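Glycosyl transferase (Staphylococcus aureus, PDB 5U02) belongs to the TarS family of glycosyltransferases, the modelled chain comprising a helical linker domain followed by beta-rich C-terminal domains. Local coordinates at residues P2-A13 with Q57-A68; A31-S39 with V77-L85. All coordinates share one frame; numbering follows the deposited sequence.

Contact 1. Residues P2-A13 with Q57-A68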
loop_
_atom_site.group_PDB
_atom_site.type_symbol
_atom_site.label_atom_id
_atom_site.label_comp_id
_atom_site.label_asym_id
_atom_site.label_seq_id
_atom_site.Cartn_x
_atom_site.Cartn_y
_atom_site.Cartn_z
ATOM N N PRO A 2 29.046 38.637 16.346
ATOM C CA PRO A 2 27.755 38.846 15.669
ATOM C C PRO A 2 27.509 40.254 15.146
ATOM O O PRO A 2 27.368 40.439 13.933
ATOM C CB PRO A 2 26.736 38.480 16.757
ATOM C CG PRO A 2 27.456 37.505 17.617
ATOM C CD PRO A 2 28.876 37.990 17.659
ATOM N N GLU A 3 27.435 41.250 16.032
ATOM C CA GLU A 3 27.053 42.579 15.570
ATOM C C GLU A 3 28.146 43.270 14.776
ATOM O O GLU A 3 27.850 44.248 14.093
ATOM C CB GLU A 3 26.624 43.477 16.731
ATOM C CG GLU A 3 27.615 43.595 17.863
ATOM C CD GLU A 3 27.464 42.476 18.866
ATOM O OE1 GLU A 3 28.189 41.467 18.742
ATOM O OE2 GLU A 3 26.606 42.599 19.765
ATOM N N ASP A 4 29.395 42.807 14.855
ATOM C CA ASP A 4 30.390 43.279 13.900
ATOM C C ASP A 4 30.089 42.742 12.505
ATOM O O ASP A 4 30.317 43.429 11.504
ATOM C CB ASP A 4 31.794 42.870 14.348
ATOM C CG ASP A 4 32.032 43.123 15.822
ATOM O OD1 ASP A 4 31.428 42.411 16.654
ATOM O OD2 ASP A 4 32.838 44.017 16.151
ATOM N N PHE A 5 29.548 41.524 12.427
ATOM C CA PHE A 5 29.211 40.911 11.144
ATOM C C PHE A 5 27.945 41.520 10.553
ATOM O O PHE A 5 27.948 42.027 9.427
ATOM C CB PHE A 5 29.047 39.394 11.318
ATOM C CG PHE A 5 28.530 38.688 10.089
ATOM C CD1 PHE A 5 27.485 37.781 10.175
ATOM C CD2 PHE A 5 29.098 38.933 8.850
ATOM C CE1 PHE A 5 27.019 37.133 9.045
ATOM C CE2 PHE A 5 28.639 38.292 7.714
ATOM C CZ PHE A 5 27.599 37.392 7.811
ATOM N N TYR A 6 26.836 41.446 11.287
ATOM C CA TYR A 6 25.559 41.933 10.778
ATOM C C TYR A 6 25.537 43.445 10.642
ATOM O O TYR A 6 24.694 43.980 9.911
ATOM C CB TYR A 6 24.419 41.464 11.686
ATOM C CG TYR A 6 24.228 39.968 11.668
ATOM C CD1 TYR A 6 23.897 39.314 10.489
ATOM C CD2 TYR A 6 24.357 39.213 12.826
ATOM C CE1 TYR A 6 23.711 37.950 10.458
ATOM C CE2 TYR A 6 24.167 37.840 12.807
ATOM C CZ TYR A 6 23.842 37.217 11.618
ATOM O OH TYR A 6 23.652 35.855 11.584
ATOM N N GLU A 7 26.429 44.138 11.353
ATOM C CA GLU A 7 26.730 45.528 11.036
ATOM C C GLU A 7 27.032 45.706 9.556
ATOM O O GLU A 7 26.477 46.589 8.892
ATOM C CB GLU A 7 27.929 45.994 11.854
ATOM C CG GLU A 7 28.497 47.321 11.423
ATOM C CD GLU A 7 27.516 48.475 11.654
ATOM O OE1 GLU A 7 27.093 48.642 12.809
ATOM O OE2 GLU A 7 27.233 49.185 10.676
ATOM N N VAL A 8 27.942 44.879 9.038
ATOM C CA VAL A 8 28.397 44.963 7.653
ATOM C C VAL A 8 27.263 44.664 6.684
ATOM O O VAL A 8 27.023 45.420 5.732
ATOM C CB VAL A 8 29.590 44.006 7.463
ATOM C CG1 VAL A 8 29.996 43.866 5.995
ATOM C CG2 VAL A 8 30.756 44.494 8.308
ATOM N N MET A 9 26.547 43.562 6.910
ATOM C CA MET A 9 25.470 43.182 6.003
ATOM C C MET A 9 24.370 44.228 5.982
ATOM O O MET A 9 23.663 44.375 4.978
ATOM C CB MET A 9 24.910 41.826 6.408
ATOM C CG MET A 9 25.984 40.869 6.826
ATOM S SD MET A 9 26.795 40.152 5.390
ATOM C CE MET A 9 25.425 39.571 4.400
ATOM N N ARG A 10 24.184 44.936 7.098
ATOM C CA ARG A 10 23.242 46.050 7.112
ATOM C C ARG A 10 23.672 47.116 6.119
ATOM O O ARG A 10 22.879 47.545 5.274
ATOM C CB ARG A 10 23.105 46.659 8.518
ATOM C CG ARG A 10 21.997 47.720 8.576
ATOM C CD ARG A 10 22.021 48.621 9.816
ATOM N NE ARG A 10 23.322 49.140 10.199
ATOM C CZ ARG A 10 23.643 49.459 11.448
ATOM N NH1 ARG A 10 22.768 49.252 12.431
ATOM N NH2 ARG A 10 24.850 49.955 11.725
ATOM N N LEU A 11 24.942 47.532 6.181
ATOM C CA LEU A 11 25.395 48.604 5.305
ATOM C C LEU A 11 25.375 48.179 3.841
ATOM O O LEU A 11 25.051 48.995 2.972
ATOM C CB LEU A 11 26.785 49.080 5.730
ATOM C CG LEU A 11 27.079 50.561 5.513
ATOM C CD1 LEU A 11 28.188 51.019 6.354
ATOM C CD2 LEU A 11 27.363 50.892 4.101
ATOM N N ILE A 12 25.684 46.911 3.549
ATOM C CA ILE A 12 25.564 46.430 2.175
ATOM C C ILE A 12 24.121 46.538 1.702
ATOM O O ILE A 12 23.852 46.974 0.578
ATOM C CB ILE A 12 26.082 44.987 2.048
ATOM C CG1 ILE A 12 27.468 44.855 2.664
ATOM C CG2 ILE A 12 26.112 44.571 0.575
ATOM C CD1 ILE A 12 28.082 43.496 2.450
ATOM N N ALA A 13 23.171 46.139 2.552
ATOM C CA ALA A 13 21.763 46.334 2.224
ATOM C C ALA A 13 21.443 47.811 2.011
ATOM O O ALA A 13 20.597 48.155 1.178
ATOM C CB ALA A 13 20.885 45.744 3.326
ATOM N N GLN A 57 22.530 36.951 21.893
ATOM C CA GLN A 57 23.494 37.878 21.306
ATOM C C GLN A 57 23.426 37.897 19.782
ATOM O O GLN A 57 23.844 38.883 19.163
ATOM C CB GLN A 57 24.913 37.513 21.759
ATOM C CG GLN A 57 25.984 38.527 21.382
ATOM C CD GLN A 57 27.394 37.989 21.550
ATOM O OE1 GLN A 57 27.594 36.826 21.899
ATOM N NE2 GLN A 57 28.384 38.839 21.298
ATOM N N TRP A 58 22.904 36.838 19.166
ATOM C CA TRP A 58 22.840 36.773 17.709
ATOM C C TRP A 58 21.632 37.517 17.157
ATOM O O TRP A 58 21.737 38.207 16.136
ATOM C CB TRP A 58 22.802 35.315 17.260
ATOM C CG TRP A 58 24.141 34.679 17.139
ATOM C CD1 TRP A 58 25.035 34.447 18.142
ATOM C CD2 TRP A 58 24.736 34.170 15.943
ATOM N NE1 TRP A 58 26.158 33.832 17.642
ATOM C CE2 TRP A 58 25.998 33.651 16.294
ATOM C CE3 TRP A 58 24.326 34.107 14.609
ATOM C CZ2 TRP A 58 26.851 33.076 15.357
ATOM C CZ3 TRP A 58 25.174 33.536 13.683
ATOM C CH2 TRP A 58 26.419 33.026 14.062
ATOM N N ILE A 59 20.477 37.387 17.813
ATOM C CA ILE A 59 19.240 37.884 17.230
ATOM C C ILE A 59 19.152 39.405 17.288
ATOM O O ILE A 59 18.433 40.004 16.481
ATOM C CB ILE A 59 18.038 37.203 17.918
ATOM C CG1 ILE A 59 16.733 37.499 17.171
ATOM C CG2 ILE A 59 17.946 37.609 19.384
ATOM C CD1 ILE A 59 16.645 36.857 15.807
ATOM N N ASN A 60 19.878 40.058 18.202
ATOM C CA ASN A 60 19.867 41.519 18.229
ATOM C C ASN A 60 20.464 42.084 16.947
ATOM O O ASN A 60 19.854 42.930 16.282
ATOM C CB ASN A 60 20.641 42.070 19.434
ATOM C CG ASN A 60 20.663 41.172 20.593
ATOM O OD1 ASN A 60 21.628 40.533 20.817
ATOM N ND2 ASN A 60 19.617 41.132 21.347
ATOM N N ALA A 61 21.674 41.632 16.594
ATOM C CA ALA A 61 22.351 42.136 15.402
ATOM C C ALA A 61 21.607 41.753 14.133
ATOM O O ALA A 61 21.461 42.576 13.221
ATOM C CB ALA A 61 23.777 41.606 15.354
ATOM N N LEU A 62 21.171 40.495 14.037
ATOM C CA LEU A 62 20.290 40.089 12.948
ATOM C C LEU A 62 19.054 40.979 12.895
ATOM O O LEU A 62 18.610 41.379 11.813
ATOM C CB LEU A 62 19.895 38.623 13.123
ATOM C CG LEU A 62 19.256 37.900 11.937
ATOM C CD1 LEU A 62 20.300 37.591 10.882
ATOM C CD2 LEU A 62 18.567 36.626 12.398
ATOM N N GLY A 63 18.503 41.319 14.062
ATOM C CA GLY A 63 17.329 42.176 14.096
ATOM C C GLY A 63 17.582 43.546 13.499
ATOM O O GLY A 63 16.840 44.002 12.628
ATOM N N ASP A 64 18.638 44.224 13.964
ATOM C CA ASP A 64 18.965 45.542 13.426
ATOM C C ASP A 64 19.319 45.465 11.946
ATOM O O ASP A 64 19.008 46.386 11.184
ATOM C CB ASP A 64 20.114 46.165 14.221
ATOM C CG ASP A 64 20.166 47.680 14.090
ATOM O OD1 ASP A 64 20.861 48.324 14.905
ATOM O OD2 ASP A 64 19.506 48.230 13.183
ATOM N N PHE A 65 19.960 44.374 11.522
ATOM C CA PHE A 65 20.254 44.188 10.105
ATOM C C PHE A 65 18.975 43.950 9.307
ATOM O O PHE A 65 18.732 44.616 8.294
ATOM C CB PHE A 65 21.252 43.038 9.935
ATOM C CG PHE A 65 21.200 42.360 8.591
ATOM C CD1 PHE A 65 20.964 40.998 8.504
ATOM C CD2 PHE A 65 21.401 43.073 7.419
ATOM C CE1 PHE A 65 20.922 40.361 7.278
ATOM C CE2 PHE A 65 21.354 42.440 6.188
ATOM C CZ PHE A 65 21.115 41.082 6.120
ATOM N N ILE A 66 18.136 43.011 9.754
ATOM C CA ILE A 66 16.874 42.762 9.066
ATOM C C ILE A 66 15.913 43.940 9.220
ATOM O O ILE A 66 14.997 44.104 8.406
ATOM C CB ILE A 66 16.258 41.438 9.566
ATOM C CG1 ILE A 66 17.207 40.272 9.281
ATOM C CG2 ILE A 66 14.919 41.149 8.898
ATOM C CD1 ILE A 66 17.442 40.017 7.810
ATOM N N GLN A 67 16.107 44.789 10.234
ATOM C CA GLN A 67 15.309 46.008 10.327
ATOM C C GLN A 67 15.587 46.951 9.162
ATOM O O GLN A 67 14.722 47.754 8.793
ATOM C CB GLN A 67 15.578 46.722 11.654
ATOM C CG GLN A 67 14.594 46.379 12.760
ATOM C CD GLN A 67 15.156 46.635 14.145
ATOM O OE1 GLN A 67 16.146 47.350 14.305
ATOM N NE2 GLN A 67 14.523 46.050 15.156
ATOM N N ALA A 68 16.780 46.863 8.568
ATOM C CA ALA A 68 17.165 47.787 7.509
ATOM C C ALA A 68 16.506 47.465 6.175
ATOM O O ALA A 68 16.364 48.364 5.340
ATOM C CB ALA A 68 18.683 47.791 7.340
#

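Contact 2. Residues A31-S39 with V77-L85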
loop_
_atom_site.group_PDB
_atom_site.type_symbol
_atom_site.label_atom_id
_atom_site.label_comp_id
_atom_site.label_asym_id
_atom_site.label_seq_id
_atom_site.Cartn_x
_atom_site.Cartn_y
_atom_site.Cartn_z
ATOM N N ALA A 31 16.414 40.969 -3.000
ATOM C CA ALA A 31 15.783 39.695 -2.667
ATOM C C ALA A 31 16.728 38.528 -2.920
ATOM O O ALA A 31 16.787 37.585 -2.122
ATOM C CB ALA A 31 14.487 39.517 -3.462
ATOM N N GLU A 32 17.478 38.576 -4.027
ATOM C CA GLU A 32 18.480 37.551 -4.300
ATOM C C GLU A 32 19.615 37.592 -3.294
ATOM O O GLU A 32 20.248 36.561 -3.034
ATOM C CB GLU A 32 19.044 37.722 -5.712
ATOM C CG GLU A 32 17.982 37.878 -6.797
ATOM C CD GLU A 32 18.065 36.798 -7.863
ATOM O OE1 GLU A 32 18.091 35.608 -7.485
ATOM O OE2 GLU A 32 18.101 37.159 -9.057
ATOM N N PHE A 33 19.888 38.769 -2.730
ATOM C CA PHE A 33 20.941 38.896 -1.734
ATOM C C PHE A 33 20.641 38.064 -0.489
ATOM O O PHE A 33 21.534 37.382 0.026
ATOM C CB PHE A 33 21.149 40.376 -1.393
ATOM C CG PHE A 33 21.881 40.612 -0.106
ATOM C CD1 PHE A 33 23.113 40.026 0.128
ATOM C CD2 PHE A 33 21.341 41.440 0.867
ATOM C CE1 PHE A 33 23.778 40.246 1.314
ATOM C CE2 PHE A 33 22.004 41.667 2.056
ATOM C CZ PHE A 33 23.225 41.072 2.280
ATOM N N LEU A 34 19.398 38.085 0.012
ATOM C CA LEU A 34 19.114 37.329 1.228
ATOM C C LEU A 34 18.567 35.936 0.981
ATOM O O LEU A 34 18.429 35.168 1.940
ATOM C CB LEU A 34 18.142 38.058 2.163
ATOM C CG LEU A 34 18.534 39.476 2.569
ATOM C CD1 LEU A 34 18.034 40.529 1.592
ATOM C CD2 LEU A 34 18.137 39.797 4.001
ATOM N N ASN A 35 18.234 35.576 -0.250
ATOM C CA ASN A 35 18.036 34.163 -0.515
ATOM C C ASN A 35 19.355 33.433 -0.305
ATOM O O ASN A 35 19.414 32.382 0.342
ATOM C CB ASN A 35 17.487 33.965 -1.930
ATOM C CG ASN A 35 16.079 34.520 -2.094
ATOM O OD1 ASN A 35 15.331 34.659 -1.122
ATOM N ND2 ASN A 35 15.714 34.844 -3.328
ATOM N N ARG A 36 20.444 34.033 -0.784
ATOM C CA ARG A 36 21.737 33.365 -0.735
ATOM C C ARG A 36 22.327 33.382 0.667
ATOM O O ARG A 36 22.820 32.353 1.148
ATOM C CB ARG A 36 22.708 34.025 -1.710
ATOM C CG ARG A 36 22.886 33.353 -3.075
ATOM C CD ARG A 36 24.330 33.558 -3.476
ATOM N NE ARG A 36 24.671 34.958 -3.615
ATOM C CZ ARG A 36 25.605 35.564 -2.898
ATOM N NH1 ARG A 36 26.243 34.879 -1.961
ATOM N NH2 ARG A 36 25.872 36.860 -3.115
ATOM N N HIS A 37 22.318 34.554 1.309
ATOM C CA HIS A 37 22.931 34.727 2.622
ATOM C C HIS A 37 22.296 33.808 3.667
ATOM O O HIS A 37 22.999 33.216 4.494
ATOM C CB HIS A 37 22.825 36.203 3.018
ATOM C CG HIS A 37 22.980 36.466 4.486
ATOM N ND1 HIS A 37 24.202 36.648 5.101
ATOM C CD2 HIS A 37 22.051 36.597 5.458
ATOM C CE1 HIS A 37 24.015 36.881 6.390
ATOM N NE2 HIS A 37 22.718 36.850 6.632
ATOM N N PHE A 38 20.959 33.697 3.667
ATOM C CA PHE A 38 20.288 32.755 4.562
ATOM C C PHE A 38 20.528 31.309 4.143
ATOM O O PHE A 38 20.384 30.405 4.970
ATOM C CB PHE A 38 18.761 33.024 4.640
ATOM C CG PHE A 38 18.336 34.117 5.646
ATOM C CD1 PHE A 38 18.292 35.454 5.284
ATOM C CD2 PHE A 38 17.927 33.793 6.930
ATOM C CE1 PHE A 38 17.911 36.441 6.170
ATOM C CE2 PHE A 38 17.540 34.783 7.825
ATOM C CZ PHE A 38 17.532 36.108 7.437
ATOM N N SER A 39 20.886 31.065 2.885
ATOM C CA SER A 39 21.124 29.702 2.433
ATOM C C SER A 39 22.573 29.268 2.598
ATOM O O SER A 39 22.839 28.068 2.723
ATOM C CB SER A 39 20.712 29.549 0.965
ATOM O OG SER A 39 19.308 29.663 0.809
ATOM N N VAL A 77 11.202 37.209 -1.689
ATOM C CA VAL A 77 12.197 36.273 -1.176
ATOM C C VAL A 77 11.589 34.876 -1.091
ATOM O O VAL A 77 10.370 34.694 -1.147
ATOM C CB VAL A 77 12.747 36.734 0.187
ATOM C CG1 VAL A 77 13.341 38.131 0.074
ATOM C CG2 VAL A 77 11.665 36.690 1.251
ATOM N N MET A 78 12.462 33.874 -0.971
ATOM C CA MET A 78 12.022 32.488 -0.842
ATOM C C MET A 78 11.030 32.342 0.306
ATOM O O MET A 78 11.252 32.857 1.404
ATOM C CB MET A 78 13.231 31.575 -0.621
ATOM C CG MET A 78 14.186 31.528 -1.798
ATOM S SD MET A 78 15.718 30.667 -1.402
ATOM C CE MET A 78 15.091 29.259 -0.489
ATOM N N SER A 79 9.935 31.621 0.041
ATOM C CA SER A 79 8.766 31.672 0.916
ATOM C C SER A 79 9.094 31.235 2.341
ATOM O O SER A 79 8.547 31.785 3.304
ATOM C CB SER A 79 7.642 30.809 0.339
ATOM O OG SER A 79 8.088 29.490 0.074
ATOM N N LYS A 80 9.983 30.255 2.500
ATOM C CA LYS A 80 10.243 29.717 3.830
ATOM C C LYS A 80 11.037 30.670 4.715
ATOM O O LYS A 80 11.217 30.375 5.901
ATOM C CB LYS A 80 10.958 28.366 3.715
ATOM C CG LYS A 80 12.475 28.421 3.686
ATOM C CD LYS A 80 13.049 27.129 3.108
ATOM C CE LYS A 80 14.304 26.685 3.845
ATOM N NZ LYS A 80 13.961 26.006 5.129
ATOM N N LEU A 81 11.495 31.805 4.186
ATOM C CA LEU A 81 12.239 32.774 4.979
ATOM C C LEU A 81 11.358 33.852 5.598
ATOM O O LEU A 81 11.798 34.515 6.546
ATOM C CB LEU A 81 13.319 33.435 4.121
ATOM C CG LEU A 81 14.442 32.494 3.682
ATOM C CD1 LEU A 81 15.272 33.120 2.576
ATOM C CD2 LEU A 81 15.309 32.124 4.871
ATOM N N ARG A 82 10.142 34.044 5.087
ATOM C CA ARG A 82 9.240 35.055 5.636
ATOM C C ARG A 82 9.066 34.972 7.149
ATOM O O ARG A 82 9.090 36.032 7.799
ATOM C CB ARG A 82 7.877 34.967 4.930
ATOM C CG ARG A 82 7.929 35.283 3.445
ATOM C CD ARG A 82 6.721 34.735 2.692
ATOM N NE ARG A 82 6.934 34.793 1.246
ATOM C CZ ARG A 82 6.162 34.192 0.345
ATOM N NH1 ARG A 82 5.116 33.479 0.736
ATOM N NH2 ARG A 82 6.443 34.301 -0.948
ATOM N N PRO A 83 8.889 33.800 7.770
ATOM C CA PRO A 83 8.831 33.776 9.241
ATOM C C PRO A 83 10.125 34.219 9.909
ATOM O O PRO A 83 10.069 34.901 10.940
ATOM C CB PRO A 83 8.495 32.312 9.558
ATOM C CG PRO A 83 7.840 31.798 8.317
ATOM C CD PRO A 83 8.539 32.489 7.192
ATOM N N LEU A 84 11.285 33.875 9.345
ATOM C CA LEU A 84 12.543 34.226 9.995
ATOM C C LEU A 84 12.861 35.708 9.842
ATOM O O LEU A 84 13.451 36.315 10.740
ATOM C CB LEU A 84 13.674 33.365 9.438
ATOM C CG LEU A 84 13.450 31.868 9.611
ATOM C CD1 LEU A 84 14.066 31.054 8.478
ATOM C CD2 LEU A 84 13.981 31.425 10.957
ATOM N N LEU A 85 12.488 36.308 8.712
ATOM C CA LEU A 85 12.608 37.758 8.581
ATOM C C LEU A 85 11.712 38.471 9.582
ATOM O O LEU A 85 12.100 39.496 10.155
ATOM C CB LEU A 85 12.259 38.206 7.157
ATOM C CG LEU A 85 13.130 37.736 5.994
ATOM C CD1 LEU A 85 12.518 38.152 4.658
ATOM C CD2 LEU A 85 14.529 38.299 6.145
#

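Contact 1. Residues P2-A13 with Q57-A68
Q57 lies against the N-terminal turn of helix 2-13, its extended side chain passing P2 at about a right angle so that NE2 comes within 3.8 Å of P2 CD. The indole of W58 takes P2 on one face: P2 CG sits 4.1 Å from the centroid of the five-membered ring of W58, a CH-pi contact 20° off the normal. One turn on, the methyl of A61 fits between E3 and Y6, with its CB 3.4 Å from E3 CA and near the plane of the Y6 ring, at its edge. L62 meets the same tyrosine differently, its CA over one ring face and CD1 3.5 Å from Y6 CE1. Y6 is thus a knob in the hole formed by W58, A61, L62 and F65, and its OH is hydrogen-bonded to T43. At the flank D64 OD1 reaches R10 NH1 at 3.3 Å, a long salt bridge at the guanidinium edge with the two planes 74° apart; R10 NH2 also forms a salt bridge with E7 OE2, linking all three in one network. F65 presents one ring face to M9, whose CB stands 3.9 Å from the F65 ring centroid in a CH-pi contact. A68 closes the row, its CB 3.5 Å from R10 CG. Axes 8.4 Å apart and 13° from parallel mark two helices packed side by side, with one tyrosine knob, in the helical linker domain.

Contact 2. Residues A31-S39 with V77-L85
Within the helical linker domain, helix 31-39 packs against the turn that leads into helix 82-85, and a side-chain amide of the helix grips the backbone of that turn. N35 OD1 accepts the M78 N-H at 3.0 Å in a nearly straight bond (173°), although the nitrogen stands above the amide plane of N35, 35° out of it. Placing N35 CG beside its own backbone N (chi1 -67°) brings OD1 to the M78 N-H. The M78 side chain crosses N35 at a slant, its CG 3.6 Å from N35 CG and its SD near N35 CB. On one flank of the bond, V77 CG1 rests 4.0 Å from A31 CB. The apolar part is built around F38: L81 CD2 lies 3.6 Å from F38 CB and meets the ring obliquely, while L85 CD2 reaches F38 CE1 at 3.9 Å and L84 approaches more loosely. The other methyl of L81, CD1, lies against L34 O at 3.8 Å. Y96 of helix 93-105 and I66 of helix 56-68 also touch F38, placing its ring within a wider helical core. Three leucines of 77-85 thus pack against buried F38, and an asparagine side chain to backbone N-H bond pins the non-helical turn preceding helix 82-89 in the helical linker domain.

In the fold
Both contacts belong to the helical linker domain, on the same side of the chain's centre and with their own centres about 15 Å apart. Their segments alternate along the sequence: 2-13, 31-39, 57-68, then 77-85. Helix 2-17 is followed by helix 23-40, and helix 56-68 by helix 82-89, so each contact joins one member of the first pair to one of the second. The two also touch directly, M9 against F33 and H37, F65 against L34, and I66 against L85. These direct contacts join the four segments into one packed helical unit, with helix 93-105 packed against both contacts, while the beta-rich domains follow later in the chain.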